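Local coordinates for protein ATP phosphoribosyltransferase (Methanobacterium thermoautotrophicum, PDB 2VD3) that probably catalyses the magnesium-dependent condensation of ATP with 5-phosphoribose 1-diphosphate, the first step of histidine biosynthesis, and is inhibited by histidine, at residues V83-L89 with V184-R190; K90-L96 with L180-V184. All blocks are in the same frame, centred on the assembly; numbering follows the deposited sequence.

Contact 1. Residues V83-L89 with V184-R190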
loop_
_atom_site.group_PDB
_atom_site.type_symbol
_atom_site.label_atom_id
_atom_site.label_comp_id
_atom_site.label_asym_id
_atom_site.label_seq_id
_atom_site.Cartn_x
_atom_site.Cartn_y
_atom_site.Cartn_z
ATOM N N VAL A 83 -15.391 1.088 -32.775
ATOM C CA VAL A 83 -15.368 2.460 -32.254
ATOM C C VAL A 83 -14.826 3.450 -33.294
ATOM O O VAL A 83 -14.066 3.059 -34.177
ATOM C CB VAL A 83 -14.490 2.552 -30.986
ATOM C CG1 VAL A 83 -15.100 1.736 -29.856
ATOM C CG2 VAL A 83 -13.054 2.084 -31.288
ATOM N N GLU A 84 -15.220 4.720 -33.183
ATOM C CA GLU A 84 -14.643 5.799 -33.996
ATOM C C GLU A 84 -13.464 6.449 -33.258
ATOM O O GLU A 84 -13.632 6.891 -32.133
ATOM C CB GLU A 84 -15.693 6.882 -34.294
ATOM C CG GLU A 84 -17.027 6.377 -34.851
ATOM C CD GLU A 84 -16.865 5.571 -36.131
ATOM O OE1 GLU A 84 -17.594 4.585 -36.290
ATOM O OE2 GLU A 84 -15.999 5.901 -36.965
ATOM N N ILE A 85 -12.288 6.504 -33.885
ATOM C CA ILE A 85 -11.142 7.238 -33.321
ATOM C C ILE A 85 -11.276 8.714 -33.694
ATOM O O ILE A 85 -11.307 9.051 -34.871
ATOM C CB ILE A 85 -9.760 6.677 -33.806
ATOM C CG1 ILE A 85 -9.550 5.238 -33.326
ATOM C CG2 ILE A 85 -8.602 7.563 -33.320
ATOM C CD1 ILE A 85 -8.378 4.525 -34.006
ATOM N N LEU A 86 -11.349 9.583 -32.686
ATOM C CA LEU A 86 -11.531 11.025 -32.897
ATOM C C LEU A 86 -10.236 11.836 -32.977
ATOM O O LEU A 86 -10.110 12.713 -33.835
ATOM C CB LEU A 86 -12.447 11.618 -31.818
ATOM C CG LEU A 86 -13.927 11.180 -31.835
ATOM C CD1 LEU A 86 -14.732 12.020 -30.859
ATOM C CD2 LEU A 86 -14.527 11.255 -33.254
ATOM N N GLU A 87 -9.292 11.553 -32.077
ATOM C CA GLU A 87 -8.031 12.294 -31.980
ATOM C C GLU A 87 -6.931 11.406 -31.453
ATOM O O GLU A 87 -7.178 10.529 -30.623
ATOM C CB GLU A 87 -8.146 13.475 -31.003
ATOM C CG GLU A 87 -9.173 14.537 -31.336
ATOM C CD GLU A 87 -8.884 15.249 -32.639
ATOM O OE1 GLU A 87 -9.851 15.612 -33.326
ATOM O OE2 GLU A 87 -7.704 15.455 -32.975
ATOM N N ASP A 88 -5.712 11.634 -31.923
ATOM C CA ASP A 88 -4.556 11.079 -31.249
ATOM C C ASP A 88 -4.174 12.066 -30.157
ATOM O O ASP A 88 -4.166 13.276 -30.387
ATOM C CB ASP A 88 -3.399 10.844 -32.209
ATOM C CG ASP A 88 -2.161 10.333 -31.500
ATOM O OD1 ASP A 88 -1.502 11.142 -30.819
ATOM O OD2 ASP A 88 -1.849 9.127 -31.607
ATOM N N LEU A 89 -3.864 11.551 -28.967
ATOM C CA LEU A 89 -3.644 12.413 -27.799
ATOM C C LEU A 89 -2.182 12.699 -27.457
ATOM O O LEU A 89 -1.894 13.407 -26.490
ATOM C CB LEU A 89 -4.416 11.884 -26.588
ATOM C CG LEU A 89 -5.925 11.809 -26.821
ATOM C CD1 LEU A 89 -6.624 11.116 -25.668
ATOM C CD2 LEU A 89 -6.521 13.186 -27.088
ATOM N N VAL A 184 -2.094 6.938 -27.257
ATOM C CA VAL A 184 -3.387 7.138 -26.615
ATOM C C VAL A 184 -4.357 7.891 -27.533
ATOM O O VAL A 184 -4.011 8.896 -28.163
ATOM C CB VAL A 184 -3.251 7.850 -25.241
ATOM C CG1 VAL A 184 -4.623 8.126 -24.663
ATOM C CG2 VAL A 184 -2.455 6.988 -24.281
ATOM N N LYS A 185 -5.588 7.403 -27.590
ATOM C CA LYS A 185 -6.570 7.951 -28.508
ATOM C C LYS A 185 -7.790 8.435 -27.757
ATOM O O LYS A 185 -8.076 7.948 -26.674
ATOM C CB LYS A 185 -6.972 6.883 -29.525
ATOM C CG LYS A 185 -5.808 6.244 -30.235
ATOM C CD LYS A 185 -5.199 7.187 -31.258
ATOM C CE LYS A 185 -4.037 6.532 -31.995
ATOM N NZ LYS A 185 -3.560 7.367 -33.138
ATOM N N LEU A 186 -8.486 9.420 -28.324
ATOM C CA LEU A 186 -9.857 9.744 -27.919
ATOM C C LEU A 186 -10.779 9.027 -28.887
ATOM O O LEU A 186 -10.657 9.191 -30.109
ATOM C CB LEU A 186 -10.123 11.255 -27.974
ATOM C CG LEU A 186 -11.575 11.698 -27.698
ATOM C CD1 LEU A 186 -11.925 11.612 -26.217
ATOM C CD2 LEU A 186 -11.868 13.104 -28.238
ATOM N N ILE A 187 -11.697 8.227 -28.346
ATOM C CA ILE A 187 -12.615 7.447 -29.190
ATOM C C ILE A 187 -14.067 7.773 -28.917
ATOM O O ILE A 187 -14.387 8.431 -27.925
ATOM C CB ILE A 187 -12.404 5.908 -29.074
ATOM C CG1 ILE A 187 -12.532 5.436 -27.621
ATOM C CG2 ILE A 187 -11.079 5.495 -29.702
ATOM C CD1 ILE A 187 -12.584 3.923 -27.470
ATOM N N ALA A 188 -14.948 7.303 -29.801
ATOM C CA ALA A 188 -16.348 7.624 -29.697
ATOM C C ALA A 188 -17.247 6.505 -30.198
ATOM O O ALA A 188 -16.913 5.801 -31.169
ATOM C CB ALA A 188 -16.655 8.924 -30.455
ATOM N N ASN A 189 -18.387 6.360 -29.523
ATOM C CA ASN A 189 -19.463 5.532 -29.997
ATOM C C ASN A 189 -20.070 6.217 -31.226
ATOM O O ASN A 189 -20.187 7.447 -31.267
ATOM C CB ASN A 189 -20.507 5.365 -28.893
ATOM C CG ASN A 189 -21.654 4.484 -29.305
ATOM O OD1 ASN A 189 -22.648 4.963 -29.838
ATOM N ND2 ASN A 189 -21.524 3.190 -29.072
ATOM N N ARG A 190 -20.438 5.428 -32.230
ATOM C CA ARG A 190 -20.989 5.984 -33.450
ATOM C C ARG A 190 -22.394 6.537 -33.232
ATOM O O ARG A 190 -22.715 7.647 -33.673
ATOM C CB ARG A 190 -20.994 4.938 -34.547
ATOM C CG ARG A 190 -21.306 5.506 -35.892
ATOM C CD ARG A 190 -21.238 4.421 -36.923
ATOM N NE ARG A 190 -21.662 4.883 -38.244
ATOM C CZ ARG A 190 -20.841 5.408 -39.146
ATOM N NH1 ARG A 190 -21.314 5.792 -40.318
ATOM N NH2 ARG A 190 -19.547 5.555 -38.869
#
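Strands 84-88 and 184-188 run antiparallel, their axes 4.4 Å apart at closest and their directions 139° apart. The main-chain groups directed at the partner strand are paired. At one end E84 N donates to A188 O (2.8 Å) and A188 N returns to E84 O (2.7 Å); at the other, L186 N reaches E87 O (2.9 Å) and L89 N reaches V184 O (2.8 Å). Between them L86 N (2.7 Å) and, weakly, E87 N (3.4 Å) both donate to L186 O, a classic beta bulge accommodated by the helical psi of L86 (-44°). K185 and I187 make their remaining backbone bonds to T71 and G69 of strand 68-72.

K185 NZ forms a salt bridge with D88 OD2 (2.9 Å), a probable hydrogen-bond partner of S183 OG, while D88 OD1 is salt-bridged to R93. The R190 NH2 to E84 OE1 bridge is weak (3.4 Å); a bound magnesium ion lies about 3 Å from the E84 side chain. E87 forms salt bridges with R204 and R208. N-cap N189 bonds S192 N through OD1 and V61 O through ND2.

Apolar packing lies on both faces, I85 and I187 on one, L186 and A188, with L86, on the other. The chemistry implies a bulged pair bordering strand 84-88 on 173-188 in the mixed sheet, held by backbone bonds and closed at either end by a salt bridge, D88-K185 strong, E84-R190 weak.

Contact 2. Residues K90-L96 with L180-V184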
loop_
_atom_site.group_PDB
_atom_site.type_symbol
_atom_site.label_atom_id
_atom_site.label_comp_id
_atom_site.label_asym_id
_atom_site.label_seq_id
_atom_site.Cartn_x
_atom_site.Cartn_y
_atom_site.Cartn_z
ATOM N N LYS A 90 -1.274 12.144 -28.259
ATOM C CA LYS A 90 0.151 12.486 -28.249
ATOM C C LYS A 90 0.907 12.162 -26.967
ATOM O O LYS A 90 1.978 12.703 -26.721
ATOM C CB LYS A 90 0.378 13.947 -28.672
ATOM C CG LYS A 90 0.438 14.127 -30.182
ATOM C CD LYS A 90 0.251 15.578 -30.611
ATOM C CE LYS A 90 1.506 16.415 -30.401
ATOM N NZ LYS A 90 1.184 17.879 -30.337
ATOM N N TYR A 91 0.358 11.259 -26.166
ATOM C CA TYR A 91 1.062 10.757 -24.991
ATOM C C TYR A 91 0.894 9.243 -24.904
ATOM O O TYR A 91 0.108 8.648 -25.655
ATOM C CB TYR A 91 0.575 11.467 -23.714
ATOM C CG TYR A 91 -0.757 10.982 -23.158
ATOM C CD1 TYR A 91 -1.970 11.443 -23.674
ATOM C CD2 TYR A 91 -0.796 10.063 -22.109
ATOM C CE1 TYR A 91 -3.194 11.002 -23.152
ATOM C CE2 TYR A 91 -2.000 9.611 -21.585
ATOM C CZ TYR A 91 -3.197 10.082 -22.103
ATOM O OH TYR A 91 -4.377 9.625 -21.565
ATOM N N GLY A 92 1.639 8.621 -24.000
ATOM C CA GLY A 92 1.527 7.183 -23.775
ATOM C C GLY A 92 1.925 6.377 -24.988
ATOM O O GLY A 92 1.312 5.372 -25.306
ATOM N N ARG A 93 2.961 6.834 -25.672
ATOM C CA ARG A 93 3.454 6.147 -26.854
ATOM C C ARG A 93 4.382 4.993 -26.492
ATOM O O ARG A 93 5.182 5.082 -25.555
ATOM C CB ARG A 93 4.086 7.135 -27.826
ATOM C CG ARG A 93 3.083 8.215 -28.198
ATOM C CD ARG A 93 3.508 9.055 -29.361
ATOM N NE ARG A 93 2.339 9.746 -29.896
ATOM C CZ ARG A 93 2.380 10.674 -30.847
ATOM N NH1 ARG A 93 3.538 11.045 -31.377
ATOM N NH2 ARG A 93 1.258 11.233 -31.271
ATOM N N ALA A 94 4.226 3.893 -27.218
ATOM C CA ALA A 94 4.893 2.645 -26.899
ATOM C C ALA A 94 4.809 1.740 -28.097
ATOM O O ALA A 94 3.860 1.819 -28.876
ATOM C CB ALA A 94 4.246 1.985 -25.692
ATOM N N SER A 95 5.831 0.910 -28.255
ATOM C CA SER A 95 5.899 -0.034 -29.358
ATOM C C SER A 95 5.682 -1.444 -28.848
ATOM O O SER A 95 6.341 -1.874 -27.900
ATOM C CB SER A 95 7.264 0.051 -30.050
ATOM O OG SER A 95 7.466 1.326 -30.639
ATOM N N LEU A 96 4.750 -2.165 -29.462
ATOM C CA LEU A 96 4.685 -3.603 -29.230
ATOM C C LEU A 96 5.674 -4.254 -30.176
ATOM O O LEU A 96 5.427 -4.329 -31.376
ATOM C CB LEU A 96 3.278 -4.163 -29.456
ATOM C CG LEU A 96 3.175 -5.654 -29.116
ATOM C CD1 LEU A 96 3.266 -5.876 -27.601
ATOM C CD2 LEU A 96 1.919 -6.262 -29.686
ATOM N N LEU A 180 3.470 -3.169 -33.736
ATOM C CA LEU A 180 2.448 -2.129 -33.671
ATOM C C LEU A 180 2.989 -0.899 -32.960
ATOM O O LEU A 180 3.676 -1.011 -31.936
ATOM C CB LEU A 180 1.202 -2.646 -32.928
ATOM C CG LEU A 180 -0.003 -1.715 -32.749
ATOM C CD1 LEU A 180 -1.163 -2.105 -33.672
ATOM C CD2 LEU A 180 -0.447 -1.727 -31.310
ATOM N N GLU A 181 2.682 0.269 -33.513
ATOM C CA GLU A 181 2.939 1.530 -32.838
ATOM C C GLU A 181 1.665 1.934 -32.116
ATOM O O GLU A 181 0.575 1.953 -32.702
ATOM C CB GLU A 181 3.360 2.621 -33.825
ATOM C CG GLU A 181 4.516 2.252 -34.745
ATOM C CD GLU A 181 5.830 2.037 -34.015
ATOM O OE1 GLU A 181 5.895 2.268 -32.785
ATOM O OE2 GLU A 181 6.807 1.641 -34.685
ATOM N N SER A 182 1.799 2.230 -30.836
ATOM C CA SER A 182 0.646 2.573 -30.032
ATOM C C SER A 182 0.743 3.980 -29.468
ATOM O O SER A 182 1.828 4.485 -29.137
ATOM C CB SER A 182 0.463 1.576 -28.899
ATOM O OG SER A 182 -0.715 1.867 -28.193
ATOM N N SER A 183 -0.420 4.602 -29.356
ATOM C CA SER A 183 -0.526 5.913 -28.787
ATOM C C SER A 183 -1.908 5.988 -28.170
ATOM O O SER A 183 -2.785 5.177 -28.504
ATOM C CB SER A 183 -0.342 6.961 -29.879
ATOM O OG SER A 183 -0.522 8.267 -29.375
ATOM N N VAL A 184 -2.094 6.938 -27.257
ATOM C CA VAL A 184 -3.387 7.138 -26.615
ATOM C C VAL A 184 -4.357 7.891 -27.533
ATOM O O VAL A 184 -4.011 8.896 -28.163
ATOM C CB VAL A 184 -3.251 7.850 -25.241
ATOM C CG1 VAL A 184 -4.623 8.126 -24.663
ATOM C CG2 VAL A 184 -2.455 6.988 -24.281
#
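K90 enters at positive phi (64°) with its CA-CB bond directed away from 180-184; its NZ pairs with E214. Y91 follows, and its carbonyl oxygen accepts from V184 N at 3.2 Å. Its ring lies against V184 in a CH-pi contact, V184 CG2 being 3.9 Å from the ring centroid and 17° off the normal, while the hydroxyl is hydrogen-bonded to I15 O. G92 also has positive phi (64°), and an ideal CB there would lie 2.7 Å from V184 CG2, a clash, so both backbone and packing suit a residue without a side chain. R93 NE donates to S183 OG (3.3 Å), and R93 CA approaches S182 O at 3.3 Å; its NH2 is held by D88.

From A94 regular antiparallel pairing sets in: A94 N to S182 O (3.1 Å) and S182 N to A94 O (2.9 Å). S95 forms a non-hydrogen-bonded pair with E181, yet S95 OG donates to E181 OE1 at 2.8 Å. L96 N to L180 O (2.9 Å) and L180 N to L96 O (3.3 Å) continue the ladder to the end of these segments.

Strand 94-101 lies between 173-188 and 157-162 in the mixed sheet, A94 touching L161. Helix 73-79 meets L180 and S182, whose OG bonds D74 N; the Y91 side chain touches P18 and A19 of helix 16-25, and D32 of the second subunit accepts a hydrogen bond from R93 N.

In the fold
Contacts 1 and 2 have centres 14 Å apart and pair successive parts of the chain, strands 84-88 and 94-101, with one long antiparallel partner, the interrupted strand 173-188. Along the sequence the order is 83-89, 90-96, 180-184, 184-190, so contact 2 falls between the halves of contact 1 and V184 belongs to both. D88 of contact 1 bonds across to contact 2 through R93 (a salt bridge, OD1-NH2 2.8 Å) and S183 (a probable hydrogen bond, OD2-OG 2.7 Å). The doubled crossing between the two lobes is consistent with the periplasmic-binding-protein-like fold assigned to this family, in which paired strands form an interdomain hinge.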